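Local coordinates for protein 5-oxoprolinase subunit A (Thermus thermophilus, PDB 2DFA) that probably cleaves 5-oxoproline to L-glutamate at the expense of ATP hydrolysis, as one component of a three-subunit 5-oxoprolinase complex, at residues A113-L116 against K117-D121. Sequence-based numbering, arbitrary orientation.
Sequences ALYL and KACRD
Two torsions bring the ring of Tyr-115 and the thiol of Cys-119 together on one flank of the short alpha-helix 112-120: CG of Tyr-115 lies anti to its backbone N (chi1 -171°), while SG of Cys-119 stands anti to its own carbonyl carbon (chi1 -70°). The result is an i/i+4 sulfur-aromatic contact. SG sits 4.4 Å from the ring centroid, over one face but displaced toward the rim, with CE2 of Tyr-115 its nearest ring atom at 4.2 Å. The backbone bond from Cys-119 N to Tyr-115 O, 3.0 Å, joins the same two residues, one helical turn apart. The two preceding i to i+4 bonds are regular, Lys-117 N donating to Ala-113 O at 2.8 Å and Ala-118 N to Leu-114 O at 2.9 Å. Toward the C-terminal end the pattern slackens, and the bond from Arg-120 N to Leu-116 O is weak, stretched to 3.4 Å.

Buried Leu-114 and Ala-118 rest on Ile-128 of helix 122-135, and Tyr-115 touches Leu-144, so this side of the helix packs into the protein. Lys-117 runs extended until its last torsion bends, and its NZ forms a salt bridge with Glu-75, which also has a long, weak ion pair with Arg-120. Asp-121 takes the N-cap position of helix 122-135, its OD2 hydrogen-bonded to OG1 of Thr-124. Arg-120 folds back over the backbone of the preceding turn: its CG lies 3.4 Å from Leu-116 O, and one face of its guanidinium is set over CA of Lys-117.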
ATOM      1  N   ALA A 113      -2.231   6.932 -17.054  1.00 33.34           N
ATOM      2  CA  ALA A 113      -2.826   8.236 -16.779  1.00 32.59           C
ATOM      3  C   ALA A 113      -1.813   9.359 -16.603  1.00 33.31           C
ATOM      4  O   ALA A 113      -2.120  10.514 -16.906  1.00 33.02           O
ATOM      5  CB  ALA A 113      -3.739   8.149 -15.560  1.00 33.00           C
ATOM      6  N   LEU A 114      -0.617   9.040 -16.111  1.00 33.32           N
ATOM      7  CA  LEU A 114       0.409  10.071 -15.940  1.00 33.04           C
ATOM      8  C   LEU A 114       0.818  10.557 -17.329  1.00 34.37           C
ATOM      9  O   LEU A 114       0.990  11.754 -17.558  1.00 33.48           O
ATOM     10  CB  LEU A 114       1.638   9.509 -15.207  1.00 32.54           C
ATOM     11  CG  LEU A 114       2.827  10.464 -14.987  1.00 30.87           C
ATOM     12  CD1 LEU A 114       2.368  11.739 -14.273  1.00 28.52           C
ATOM     13  CD2 LEU A 114       3.906   9.755 -14.178  1.00 29.09           C
ATOM     14  N   TYR A 115       0.970   9.609 -18.248  1.00 36.98           N
ATOM     15  CA  TYR A 115       1.344   9.911 -19.628  1.00 40.34           C
ATOM     16  C   TYR A 115       0.280  10.841 -20.218  1.00 40.16           C
ATOM     17  O   TYR A 115       0.592  11.898 -20.766  1.00 38.67           O
ATOM     18  CB  TYR A 115       1.416   8.605 -20.432  1.00 45.02           C
ATOM     19  CG  TYR A 115       1.997   8.734 -21.825  1.00 51.39           C
ATOM     20  CD1 TYR A 115       3.351   9.011 -22.017  1.00 54.49           C
ATOM     21  CD2 TYR A 115       1.195   8.556 -22.955  1.00 55.50           C
ATOM     22  CE1 TYR A 115       3.897   9.103 -23.301  1.00 57.49           C
ATOM     23  CE2 TYR A 115       1.730   8.648 -24.243  1.00 57.81           C
ATOM     24  CZ  TYR A 115       3.079   8.920 -24.407  1.00 58.69           C
ATOM     25  OH  TYR A 115       3.613   8.999 -25.676  1.00 61.10           O
ATOM     26  N   LEU A 116      -0.984  10.444 -20.086  1.00 40.76           N
ATOM     27  CA  LEU A 116      -2.090  11.239 -20.606  1.00 42.19           C
ATOM     28  C   LEU A 116      -2.178  12.619 -19.950  1.00 41.88           C
ATOM     29  O   LEU A 116      -2.435  13.612 -20.627  1.00 41.89           O
ATOM     30  CB  LEU A 116      -3.415  10.485 -20.426  1.00 43.12           C
ATOM     31  CG  LEU A 116      -3.538   9.165 -21.196  1.00 47.09           C
ATOM     32  CD1 LEU A 116      -4.907   8.539 -20.939  1.00 48.62           C
ATOM     33  CD2 LEU A 116      -3.341   9.421 -22.686  1.00 47.83           C
ATOM     34  N   LYS A 117      -1.967  12.687 -18.637  1.00 41.15           N
ATOM     35  CA  LYS A 117      -2.028  13.970 -17.939  1.00 42.13           C
ATOM     36  C   LYS A 117      -0.922  14.872 -18.486  1.00 42.34           C
ATOM     37  O   LYS A 117      -1.120  16.075 -18.678  1.00 42.10           O
ATOM     38  CB  LYS A 117      -1.847  13.772 -16.428  1.00 43.07           C
ATOM     39  CG  LYS A 117      -2.098  15.027 -15.592  1.00 43.09           C
ATOM     40  CD  LYS A 117      -1.868  14.741 -14.113  1.00 46.66           C
ATOM     41  CE  LYS A 117      -2.159  15.956 -13.233  1.00 49.35           C
ATOM     42  NZ  LYS A 117      -3.574  16.400 -13.327  1.00 44.71           N
ATOM     43  N   ALA A 118       0.239  14.277 -18.746  1.00 40.19           N
ATOM     44  CA  ALA A 118       1.381  15.010 -19.287  1.00 40.79           C
ATOM     45  C   ALA A 118       1.088  15.568 -20.682  1.00 41.68           C
ATOM     46  O   ALA A 118       1.483  16.688 -21.007  1.00 41.91           O
ATOM     47  CB  ALA A 118       2.597  14.102 -19.349  1.00 38.49           C
ATOM     48  N   CYS A 119       0.395  14.787 -21.502  1.00 43.07           N
ATOM     49  CA  CYS A 119       0.079  15.214 -22.862  1.00 45.58           C
ATOM     50  C   CYS A 119      -0.856  16.415 -22.951  1.00 46.33           C
ATOM     51  O   CYS A 119      -0.913  17.080 -23.987  1.00 47.12           O
ATOM     52  CB  CYS A 119      -0.504  14.044 -23.660  1.00 45.57           C
ATOM     53  SG  CYS A 119       0.698  12.743 -24.047  1.00 49.54           S
ATOM     54  N   ARG A 120      -1.584  16.705 -21.875  1.00 46.77           N
ATOM     55  CA  ARG A 120      -2.507  17.838 -21.885  1.00 48.07           C
ATOM     56  C   ARG A 120      -2.280  18.851 -20.765  1.00 47.29           C
ATOM     57  O   ARG A 120      -2.935  19.895 -20.731  1.00 48.17           O
ATOM     58  CB  ARG A 120      -3.953  17.336 -21.827  1.00 49.53           C
ATOM     59  CG  ARG A 120      -4.263  16.453 -20.634  1.00 52.37           C
ATOM     60  CD  ARG A 120      -5.689  15.919 -20.694  1.00 56.37           C
ATOM     61  NE  ARG A 120      -5.912  14.841 -19.732  1.00 60.31           N
ATOM     62  CZ  ARG A 120      -5.939  14.995 -18.411  1.00 62.39           C
ATOM     63  NH1 ARG A 120      -5.761  16.195 -17.869  1.00 62.11           N
ATOM     64  NH2 ARG A 120      -6.132  13.942 -17.628  1.00 62.07           N
ATOM     65  N   ASP A 121      -1.353  18.558 -19.859  1.00 44.49           N
ATOM     66  CA  ASP A 121      -1.082  19.460 -18.741  1.00 42.46           C
ATOM     67  C   ASP A 121       0.383  19.886 -18.676  1.00 41.53           C
ATOM     68  O   ASP A 121       1.254  19.092 -18.318  1.00 38.09           O
ATOM     69  CB  ASP A 121      -1.490  18.790 -17.426  1.00 43.05           C
ATOM     70  CG  ASP A 121      -1.372  19.722 -16.242  1.00 43.99           C
ATOM     71  OD1 ASP A 121      -1.992  20.805 -16.284  1.00 48.38           O
ATOM     72  OD2 ASP A 121      -0.663  19.379 -15.276  1.00 43.42           O
TER